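Local structure of carbohydrate binding protein (Flavobacterium johnsoniae, 3HZB) at residues G46-F57 with K78-N87; D1-C9 with F14-D22. The protein binds calcium through a betagamma-crystallin domain, the part present here of a longer, probably secreted protein that is probably involved in carbohydrate binding. All coordinates share one frame; numbering follows the deposited sequence.

Contact 1 (G46-F57 with K78-N87); sequences GYQAILYQDDNF and KVSSIRVIAN. With CA (calcium ion), chain M.
S81 OG meets both the D54 carbonyl and the F57 amide, the tie that closes the folded hairpin of this betagamma-crystallin Greek key motif onto strand 81-86. The hydroxyl donates to D54 O at 2.6 Å, in the carbonyl plane, and accepts from F57 N at 2.9 Å; a serine suits the place because its one short arm can do both. With chi1 at 59°, OG sits between its own backbone N and carbonyl carbon, turned to the 54-57 turn. That turn lays F57 CB over the centre of one face of the Y52 ring, while R83 CD lies over a face of the F57 ring, 4.0 Å from its centroid, as a CH-pi contact. R83 CD also lies beside the CE2 side of Y52, and NH1 gives a nearly straight bond (163°) to Y52 OH, which lies in the guanidinium plane; NE is held by D22. On the other side of the sheet, L51 and I82 lie side by side, apolar residues fit for the buried face. Strands 47-52 and 81-86 themselves pair antiparallel, I50 N to R83 O at 2.7 Å being almost linear. Where strand 47-52 turns its corner, Q53 O and K78 O each bind calcium, D36 adds a carboxylate oxygen, and S80 OG, also held by a hydrogen bond with N35 ND2, completes the protein ligands at 2.6 Å from the ion.

Contact 2 (D1-C9 with F14-D22); sequences DVITVYKDC and FSGGLTIGD. With CA (calcium ion), chain L.
L18 O is gripped by two successive amides of the first segment: I3 N at 3.2 Å and, weakly and at a poor angle (120°), V2 N. Two residues facing one make a classic beta bulge, which ends the regular pairing near the N-terminus. In return L18 N gives I3 O a nearly straight bond of 2.7 Å. Further along, V5 and G16 exchange a pair of amide-carbonyl bonds. These bonds build the hairpin of strands 3-6 and 15-18, which begins the first Greek key of the betagamma-crystallin fold; strand 40-43 pairs on the other side of strand 3-6. On the buried face, L18 CD1 touches V5 CG1 at 3.9 Å, the two side chains crossing at about a right angle, and I3 CG2 lies slightly farther from the same methyl. With V5 CG1 anti to the carbonyl carbon (chi1 -64°), CG2 falls between the backbone N and carbonyl carbon and lies by the G16 backbone, 3.5 Å from G16 O; the lack of a side chain at G16 eases this close approach. The other face is more open: S15 CB touches both Y6 CD2, at 3.7 Å, and T4 CG2, a small side chain lying beside them, while T4 OG1 bonds Q45 of the second subunit. At the far end, F14 O takes the K7 amide and a water. The chain then turns its corner, and K7 O binds calcium at 2.4 Å, alongside D37 O, S39 OG, D77 OD1 and three waters.

How the contacts relate
Contact 2 closes before contact 1 opens along the chain, and their centres lie 10 Å apart. Contact 2 belongs to the three-stranded sheet 15-18, 3-6, 40-43, and contact 1 to the four-stranded sheet 21-23, 81-86, 47-52, 60-64. The second segment of contact 2 passes from one sheet into the other: its strand 21-23 lies beside strand 81-86, where D22 OD1 and R83 NE form a salt bridge of 2.8 Å and V84 N probably bonds G21 O. Between the sheets V84 packs against V2, I3 and L18, and Y47 against V2. This pairing and packing unite the sheets in one compact domain, in which each contact contributes to a different calcium site.

Contact 1 (G46-F57 with K78-N87)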
# COMPACT_ATOMS: atom_id res chain seq x y z
N GLY B 46 -8.27 -3.69 -1.74
CA GLY B 46 -9.34 -4.67 -1.84
C GLY B 46 -9.07 -5.93 -1.04
O GLY B 46 -9.91 -6.81 -0.95
N TYR B 47 -7.87 -6.00 -0.45
CA TYR B 47 -7.48 -7.16 0.34
C TYR B 47 -6.81 -6.71 1.61
O TYR B 47 -6.42 -5.55 1.74
CB TYR B 47 -6.52 -8.03 -0.47
CG TYR B 47 -7.13 -8.50 -1.76
CD1 TYR B 47 -7.96 -9.62 -1.79
CD2 TYR B 47 -6.94 -7.79 -2.94
CE1 TYR B 47 -8.59 -10.02 -2.96
CE2 TYR B 47 -7.56 -8.18 -4.12
CZ TYR B 47 -8.39 -9.29 -4.13
OH TYR B 47 -9.01 -9.69 -5.29
N GLN B 48 -6.69 -7.62 2.57
CA GLN B 48 -6.05 -7.28 3.83
C GLN B 48 -5.48 -8.50 4.52
O GLN B 48 -5.91 -9.63 4.27
CB GLN B 48 -7.04 -6.57 4.75
CG GLN B 48 -8.37 -7.28 4.90
CD GLN B 48 -9.38 -6.44 5.66
OE1 GLN B 48 -10.57 -6.77 5.70
NE2 GLN B 48 -8.91 -5.36 6.26
N ALA B 49 -4.49 -8.28 5.37
CA ALA B 49 -3.85 -9.36 6.10
C ALA B 49 -4.12 -9.24 7.59
O ALA B 49 -3.97 -8.17 8.17
CB ALA B 49 -2.35 -9.36 5.84
N ILE B 50 -4.54 -10.34 8.19
CA ILE B 50 -4.77 -10.38 9.63
C ILE B 50 -3.54 -11.10 10.18
O ILE B 50 -3.31 -12.26 9.85
CB ILE B 50 -6.01 -11.21 10.01
CG1 ILE B 50 -7.24 -10.69 9.26
CG2 ILE B 50 -6.20 -11.16 11.51
CD1 ILE B 50 -7.58 -9.24 9.55
N LEU B 51 -2.76 -10.41 11.01
CA LEU B 51 -1.56 -11.01 11.58
C LEU B 51 -1.86 -11.61 12.94
O LEU B 51 -2.69 -11.10 13.68
CB LEU B 51 -0.46 -9.95 11.73
CG LEU B 51 -0.15 -9.06 10.53
CD1 LEU B 51 0.99 -8.12 10.89
CD2 LEU B 51 0.21 -9.91 9.32
N TYR B 52 -1.17 -12.71 13.25
CA TYR B 52 -1.34 -13.38 14.53
C TYR B 52 0.03 -13.56 15.20
O TYR B 52 1.02 -13.88 14.53
CB TYR B 52 -1.99 -14.75 14.34
CG TYR B 52 -3.40 -14.68 13.79
CD1 TYR B 52 -4.51 -14.65 14.64
CD2 TYR B 52 -3.63 -14.63 12.41
CE1 TYR B 52 -5.81 -14.57 14.13
CE2 TYR B 52 -4.92 -14.54 11.90
CZ TYR B 52 -6.01 -14.51 12.76
OH TYR B 52 -7.28 -14.42 12.26
N GLN B 53 0.08 -13.35 16.51
CA GLN B 53 1.32 -13.50 17.24
C GLN B 53 1.77 -14.96 17.27
O GLN B 53 2.94 -15.25 17.13
CB GLN B 53 1.16 -13.00 18.68
CG GLN B 53 1.07 -11.49 18.85
CD GLN B 53 2.40 -10.79 18.67
OE1 GLN B 53 3.45 -11.29 19.09
NE2 GLN B 53 2.37 -9.62 18.05
N ASP B 54 0.83 -15.88 17.43
CA ASP B 54 1.22 -17.29 17.51
C ASP B 54 0.81 -18.08 16.28
O ASP B 54 0.06 -17.60 15.44
CB ASP B 54 0.61 -17.92 18.77
CG ASP B 54 1.01 -17.19 20.04
OD1 ASP B 54 2.14 -16.66 20.09
OD2 ASP B 54 0.21 -17.16 21.00
N ASP B 55 1.33 -19.30 16.18
CA ASP B 55 1.01 -20.16 15.05
C ASP B 55 -0.45 -20.59 15.16
O ASP B 55 -1.07 -20.47 16.21
CB ASP B 55 1.92 -21.39 15.04
CG ASP B 55 1.82 -22.20 13.76
OD1 ASP B 55 1.24 -21.71 12.78
OD2 ASP B 55 2.36 -23.34 13.73
N ASN B 56 -1.00 -21.09 14.05
CA ASN B 56 -2.37 -21.55 14.02
C ASN B 56 -3.37 -20.48 14.44
O ASN B 56 -4.40 -20.77 15.07
CB ASN B 56 -2.51 -22.80 14.90
CG ASN B 56 -1.57 -23.90 14.46
OD1 ASN B 56 -1.52 -24.25 13.28
ND2 ASN B 56 -0.81 -24.45 15.41
N PHE B 57 -3.04 -19.23 14.09
CA PHE B 57 -3.90 -18.08 14.34
C PHE B 57 -4.21 -17.85 15.82
O PHE B 57 -5.32 -17.42 16.18
CB PHE B 57 -5.17 -18.26 13.51
CG PHE B 57 -4.90 -18.88 12.16
CD1 PHE B 57 -5.46 -20.11 11.82
CD2 PHE B 57 -4.01 -18.28 11.28
CE1 PHE B 57 -5.12 -20.73 10.61
CE2 PHE B 57 -3.67 -18.89 10.07
CZ PHE B 57 -4.23 -20.13 9.74
N LYS B 78 7.64 -10.90 14.88
CA LYS B 78 6.78 -11.58 15.83
C LYS B 78 5.65 -12.37 15.16
O LYS B 78 4.99 -13.16 15.80
CB LYS B 78 6.16 -10.58 16.80
CG LYS B 78 7.14 -9.90 17.74
CD LYS B 78 7.74 -10.90 18.71
CE LYS B 78 8.70 -10.24 19.69
NZ LYS B 78 9.35 -11.26 20.56
N VAL B 79 5.42 -12.15 13.87
CA VAL B 79 4.34 -12.86 13.19
C VAL B 79 4.61 -14.36 13.03
O VAL B 79 5.67 -14.76 12.56
CB VAL B 79 4.05 -12.22 11.81
CG1 VAL B 79 2.97 -13.01 11.08
CG2 VAL B 79 3.60 -10.77 12.01
N SER B 80 3.63 -15.17 13.44
CA SER B 80 3.74 -16.63 13.36
C SER B 80 2.71 -17.29 12.46
O SER B 80 2.85 -18.45 12.09
CB SER B 80 3.67 -17.24 14.76
OG SER B 80 4.87 -16.98 15.45
N SER B 81 1.66 -16.55 12.13
CA SER B 81 0.63 -17.03 11.22
C SER B 81 -0.14 -15.84 10.66
O SER B 81 -0.19 -14.78 11.29
CB SER B 81 -0.32 -18.04 11.90
OG SER B 81 -0.97 -17.49 13.03
N ILE B 82 -0.71 -16.02 9.48
CA ILE B 82 -1.42 -14.95 8.80
C ILE B 82 -2.63 -15.46 8.04
O ILE B 82 -2.64 -16.59 7.56
CB ILE B 82 -0.51 -14.26 7.76
CG1 ILE B 82 0.75 -13.72 8.44
CG2 ILE B 82 -1.26 -13.15 7.05
CD1 ILE B 82 1.77 -13.18 7.47
N ARG B 83 -3.64 -14.61 7.93
CA ARG B 83 -4.84 -14.93 7.19
C ARG B 83 -5.11 -13.74 6.28
O ARG B 83 -5.10 -12.59 6.73
CB ARG B 83 -6.03 -15.18 8.12
CG ARG B 83 -5.88 -16.45 8.96
CD ARG B 83 -7.07 -16.65 9.86
NE ARG B 83 -8.31 -16.79 9.10
CZ ARG B 83 -9.44 -16.17 9.41
NH1 ARG B 83 -9.48 -15.35 10.45
NH2 ARG B 83 -10.53 -16.36 8.66
N VAL B 84 -5.30 -14.03 5.00
CA VAL B 84 -5.57 -13.01 4.00
C VAL B 84 -7.05 -13.10 3.66
O VAL B 84 -7.55 -14.17 3.32
CB VAL B 84 -4.73 -13.27 2.73
CG1 VAL B 84 -5.01 -12.19 1.70
CG2 VAL B 84 -3.24 -13.28 3.09
N ILE B 85 -7.74 -11.97 3.76
CA ILE B 85 -9.17 -11.90 3.48
C ILE B 85 -9.50 -10.69 2.61
O ILE B 85 -8.70 -9.77 2.47
CB ILE B 85 -10.00 -11.80 4.78
CG1 ILE B 85 -9.67 -10.50 5.51
CG2 ILE B 85 -9.71 -13.00 5.67
CD1 ILE B 85 -10.47 -10.28 6.77
N ALA B 86 -10.70 -10.69 2.03
CA ALA B 86 -11.12 -9.58 1.20
C ALA B 86 -11.31 -8.34 2.07
O ALA B 86 -11.60 -8.45 3.26
CB ALA B 86 -12.43 -9.92 0.49
N ASN B 87 -11.14 -7.17 1.47
CA ASN B 87 -11.31 -5.91 2.18
C ASN B 87 -12.29 -5.03 1.41
O ASN B 87 -12.91 -5.54 0.45
CB ASN B 87 -9.97 -5.17 2.32
CG ASN B 87 -10.08 -3.93 3.19
OD1 ASN B 87 -9.16 -3.11 3.24
ND2 ASN B 87 -11.20 -3.79 3.89
CA CA M . 5.43 -15.22 17.22
O HOH W 1 -6.83 -3.05 1.45
O HOH W 2 5.06 -13.39 19.10
O HOH W 3 4.64 -16.69 19.37
O HOH W 4 7.27 -15.94 19.22

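Contact 2 (D1-C9 with F14-D22)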
# COMPACT_ATOMS: atom_id res chain seq x y z
N ASP B 1 -0.50 -12.49 -6.57
CA ASP B 1 -0.43 -12.28 -5.09
C ASP B 1 -0.91 -10.89 -4.71
O ASP B 1 -0.35 -9.89 -5.15
CB ASP B 1 1.00 -12.48 -4.60
CG ASP B 1 1.53 -13.88 -4.88
OD1 ASP B 1 0.87 -14.85 -4.46
OD2 ASP B 1 2.60 -13.99 -5.51
N VAL B 2 -1.94 -10.84 -3.87
CA VAL B 2 -2.50 -9.57 -3.43
C VAL B 2 -1.76 -9.03 -2.21
O VAL B 2 -1.96 -7.89 -1.81
CB VAL B 2 -3.99 -9.72 -3.09
CG1 VAL B 2 -4.77 -10.05 -4.36
CG2 VAL B 2 -4.18 -10.80 -2.05
N ILE B 3 -0.93 -9.87 -1.61
CA ILE B 3 -0.16 -9.47 -0.44
C ILE B 3 1.25 -10.04 -0.49
O ILE B 3 1.44 -11.22 -0.80
CB ILE B 3 -0.85 -9.92 0.86
CG1 ILE B 3 -2.16 -9.15 1.04
CG2 ILE B 3 0.07 -9.70 2.05
CD1 ILE B 3 -2.96 -9.55 2.25
N THR B 4 2.23 -9.21 -0.20
CA THR B 4 3.62 -9.65 -0.19
C THR B 4 4.20 -9.30 1.18
O THR B 4 4.06 -8.17 1.65
CB THR B 4 4.45 -8.97 -1.30
OG1 THR B 4 3.87 -9.28 -2.58
CG2 THR B 4 5.88 -9.48 -1.27
N VAL B 5 4.83 -10.27 1.82
CA VAL B 5 5.43 -10.05 3.13
C VAL B 5 6.94 -10.06 2.96
O VAL B 5 7.49 -10.95 2.31
CB VAL B 5 4.98 -11.13 4.13
CG1 VAL B 5 3.48 -11.02 4.34
CG2 VAL B 5 5.35 -12.53 3.63
N TYR B 6 7.61 -9.08 3.54
CA TYR B 6 9.05 -8.97 3.41
C TYR B 6 9.81 -9.21 4.70
O TYR B 6 9.33 -8.89 5.80
CB TYR B 6 9.44 -7.59 2.87
CG TYR B 6 8.84 -7.25 1.53
CD1 TYR B 6 7.52 -6.81 1.43
CD2 TYR B 6 9.59 -7.36 0.36
CE1 TYR B 6 6.97 -6.48 0.20
CE2 TYR B 6 9.04 -7.03 -0.88
CZ TYR B 6 7.73 -6.60 -0.95
OH TYR B 6 7.16 -6.27 -2.16
N LYS B 7 11.01 -9.75 4.55
CA LYS B 7 11.87 -10.04 5.67
C LYS B 7 12.35 -8.74 6.33
O LYS B 7 12.40 -8.66 7.54
CB LYS B 7 13.09 -10.85 5.22
CG LYS B 7 14.01 -11.30 6.35
CD LYS B 7 15.23 -12.04 5.80
CE LYS B 7 16.10 -12.60 6.92
NZ LYS B 7 15.44 -13.76 7.58
N ASP B 8 12.68 -7.74 5.53
CA ASP B 8 13.16 -6.47 6.08
C ASP B 8 12.18 -5.32 5.91
O ASP B 8 11.22 -5.41 5.15
CB ASP B 8 14.48 -6.06 5.42
CG ASP B 8 15.59 -7.06 5.66
OD1 ASP B 8 15.52 -7.79 6.68
OD2 ASP B 8 16.53 -7.11 4.85
N CYS B 9 12.46 -4.22 6.61
CA CYS B 9 11.62 -3.03 6.51
C CYS B 9 11.83 -2.40 5.14
O CYS B 9 12.78 -2.74 4.44
CB CYS B 9 11.99 -2.05 7.64
SG CYS B 9 11.19 -2.56 9.20
N PHE B 14 14.13 -11.15 1.70
CA PHE B 14 13.35 -12.28 1.21
C PHE B 14 11.85 -12.00 1.32
O PHE B 14 11.38 -11.59 2.38
CB PHE B 14 13.66 -13.55 1.99
CG PHE B 14 13.04 -14.77 1.40
CD1 PHE B 14 13.67 -15.47 0.38
CD2 PHE B 14 11.78 -15.19 1.82
CE1 PHE B 14 13.06 -16.57 -0.22
CE2 PHE B 14 11.16 -16.29 1.23
CZ PHE B 14 11.80 -16.98 0.21
N SER B 15 11.12 -12.24 0.24
CA SER B 15 9.68 -12.00 0.26
C SER B 15 8.85 -13.22 -0.09
O SER B 15 9.30 -14.13 -0.80
CB SER B 15 9.33 -10.87 -0.72
OG SER B 15 9.58 -11.27 -2.05
N GLY B 16 7.62 -13.24 0.41
CA GLY B 16 6.70 -14.32 0.14
C GLY B 16 5.40 -13.73 -0.37
O GLY B 16 4.91 -12.75 0.19
N GLY B 17 4.84 -14.31 -1.42
CA GLY B 17 3.59 -13.82 -1.96
C GLY B 17 2.41 -14.60 -1.42
O GLY B 17 2.43 -15.84 -1.43
N LEU B 18 1.39 -13.89 -0.96
CA LEU B 18 0.20 -14.54 -0.41
C LEU B 18 -1.06 -14.14 -1.18
O LEU B 18 -1.14 -13.06 -1.76
CB LEU B 18 0.01 -14.15 1.06
CG LEU B 18 1.22 -14.13 2.00
CD1 LEU B 18 0.77 -13.67 3.38
CD2 LEU B 18 1.85 -15.50 2.07
N THR B 19 -2.04 -15.04 -1.18
CA THR B 19 -3.32 -14.79 -1.83
C THR B 19 -4.38 -15.06 -0.77
O THR B 19 -4.04 -15.35 0.38
CB THR B 19 -3.55 -15.72 -3.05
OG1 THR B 19 -3.43 -17.09 -2.65
CG2 THR B 19 -2.54 -15.42 -4.15
N ILE B 20 -5.65 -14.96 -1.14
CA ILE B 20 -6.72 -15.22 -0.20
C ILE B 20 -6.53 -16.59 0.43
O ILE B 20 -6.25 -17.56 -0.27
CB ILE B 20 -8.10 -15.18 -0.90
CG1 ILE B 20 -8.43 -13.74 -1.31
CG2 ILE B 20 -9.18 -15.74 0.03
CD1 ILE B 20 -8.61 -12.79 -0.14
N GLY B 21 -6.66 -16.67 1.75
CA GLY B 21 -6.49 -17.95 2.41
C GLY B 21 -5.83 -17.85 3.77
O GLY B 21 -5.48 -16.76 4.23
N ASP B 22 -5.64 -19.00 4.41
CA ASP B 22 -5.03 -19.04 5.74
C ASP B 22 -3.64 -19.64 5.70
O ASP B 22 -3.41 -20.69 5.10
CB ASP B 22 -5.92 -19.84 6.68
CG ASP B 22 -7.35 -19.31 6.74
OD1 ASP B 22 -7.51 -18.07 6.77
OD2 ASP B 22 -8.30 -20.13 6.75
CA CA L . 12.70 -8.93 9.94
O HOH W 5 9.61 -12.83 4.04
O HOH W 6 14.85 -7.35 9.20
O HOH W 7 13.98 -7.44 11.69
O HOH W 8 14.57 -10.71 10.28